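Local coordinates for protein putative 4-Hydroxy-2-oxoglutarate aldolase / 2-dehydro-3-deoxyphosphogluconate aldolase (PDB 3LM7) that is a putative aldolase of the KDGP aldolase family, built on a TIM-barrel-type fold, at residues I144-V147 against T148-I151. Numbering follows the deposited sequence.
Sequences IVPV and TTAI
The carbonyl of Pro146 accepts a hydrogen bond from the amide of Ala150, with 2.9 Å between Pro146 O and Ala150 N and an N-H...O angle of 162°. One residue further on the same i-to-i+4 bond recurs, Ile151 N giving its hydrogen to Val147 O at 2.9 Å. These two bonds form the first turn of helix 147-156, directly after strand 144-146. Pro146 occupies the N-cap position: its backbone is still extended, while Val147 has taken up helical angles. Pro146 has no amide hydrogen to donate, and its carbonyl is what it offers the helix as acceptor. Val147, the first helical residue, forms a backbone hydrogen bond with Gly127, and Val145 pairs likewise with Val129, which ties strand 144-146 to its antiparallel partner 128-130. This two-stranded antiparallel sheet is separate from the parallel strands of the TIM-barrel-type core, and the junction turns the chain from it into a helix that packs against helix 173-185.

Side chains follow the same turn. Val145 CG2, set between its own backbone N and carbonyl carbon (chi1 -50°), rests 3.8 Å from Ala150 CB, and Val129 and Ile131 touch both residues. Pro146 and Thr149 run side by side, with Thr149 OG1 alongside the pyrrolidine ring, 3.6 Å from Pro146 CB; this is a van der Waals approach to carbon. Across the buried face, Val147 CG1 meets Ile151 CD1 at 3.9 Å, the two side chains crossing at a slant. With chi1 at 171°, CG1 of Val147 extends opposite its backbone N, while Phe178, Val179 and Ala182 of helix 173-185 pack on the Val147 side chain.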
loop_
_atom_site.group_PDB
_atom_site.type_symbol
_atom_site.label_atom_id
_atom_site.label_comp_id
_atom_site.label_asym_id
_atom_site.label_seq_id
_atom_site.Cartn_x
_atom_site.Cartn_y
_atom_site.Cartn_z
ATOM N N ILE A 144 -0.893 22.623 -17.843
ATOM C CA ILE A 144 0.250 21.667 -17.607
ATOM C C ILE A 144 0.866 21.996 -16.256
ATOM O O ILE A 144 1.216 23.182 -15.956
ATOM C CB ILE A 144 1.343 21.819 -18.731
ATOM C CG1 ILE A 144 0.704 21.505 -20.063
ATOM C CG2 ILE A 144 2.679 21.037 -18.404
ATOM C CD1 ILE A 144 1.285 22.317 -21.179
ATOM N N VAL A 145 1.034 20.965 -15.435
ATOM C CA VAL A 145 1.404 21.204 -14.040
ATOM C C VAL A 145 2.335 20.100 -13.604
ATOM O O VAL A 145 2.463 19.070 -14.252
ATOM C CB VAL A 145 0.166 21.291 -13.091
ATOM C CG1 VAL A 145 -0.904 22.245 -13.626
ATOM C CG2 VAL A 145 -0.456 19.834 -12.842
ATOM N N PRO A 146 3.008 20.319 -12.489
ATOM C CA PRO A 146 3.928 19.289 -12.022
ATOM C C PRO A 146 3.160 18.047 -11.605
ATOM O O PRO A 146 2.058 18.148 -11.078
ATOM C CB PRO A 146 4.608 19.952 -10.794
ATOM C CG PRO A 146 4.487 21.499 -11.095
ATOM C CD PRO A 146 3.179 21.645 -11.853
ATOM N N VAL A 147 3.749 16.879 -11.833
ATOM C CA VAL A 147 3.103 15.614 -11.426
ATOM C C VAL A 147 2.684 15.639 -9.949
ATOM O O VAL A 147 1.515 15.260 -9.639
ATOM C CB VAL A 147 3.994 14.365 -11.772
ATOM C CG1 VAL A 147 3.422 13.057 -11.153
ATOM C CG2 VAL A 147 4.153 14.289 -13.351
ATOM N N THR A 148 3.608 16.020 -9.050
ATOM C CA THR A 148 3.300 15.998 -7.625
ATOM C C THR A 148 2.107 16.912 -7.309
ATOM O O THR A 148 1.190 16.602 -6.441
ATOM C CB THR A 148 4.519 16.429 -6.794
ATOM O OG1 THR A 148 5.093 17.667 -7.349
ATOM C CG2 THR A 148 5.534 15.245 -6.800
ATOM N N THR A 149 2.107 18.050 -7.978
ATOM C CA THR A 149 0.965 18.991 -7.772
ATOM C C THR A 149 -0.329 18.381 -8.300
ATOM O O THR A 149 -1.349 18.493 -7.617
ATOM C CB THR A 149 1.255 20.336 -8.456
ATOM O OG1 THR A 149 2.565 20.785 -8.011
ATOM C CG2 THR A 149 0.145 21.401 -8.045
ATOM N N ALA A 150 -0.326 17.720 -9.479
ATOM C CA ALA A 150 -1.572 17.079 -9.993
ATOM C C ALA A 150 -2.043 16.002 -9.056
ATOM O O ALA A 150 -3.239 15.908 -8.797
ATOM C CB ALA A 150 -1.363 16.467 -11.440
ATOM N N ILE A 151 -1.111 15.215 -8.497
ATOM C CA ILE A 151 -1.522 14.185 -7.516
ATOM C C ILE A 151 -2.179 14.832 -6.290
ATOM O O ILE A 151 -3.256 14.400 -5.795
ATOM C CB ILE A 151 -0.305 13.333 -7.058
ATOM C CG1 ILE A 151 0.062 12.345 -8.220
ATOM C CG2 ILE A 151 -0.663 12.546 -5.839
ATOM C CD1 ILE A 151 1.481 11.725 -8.036
#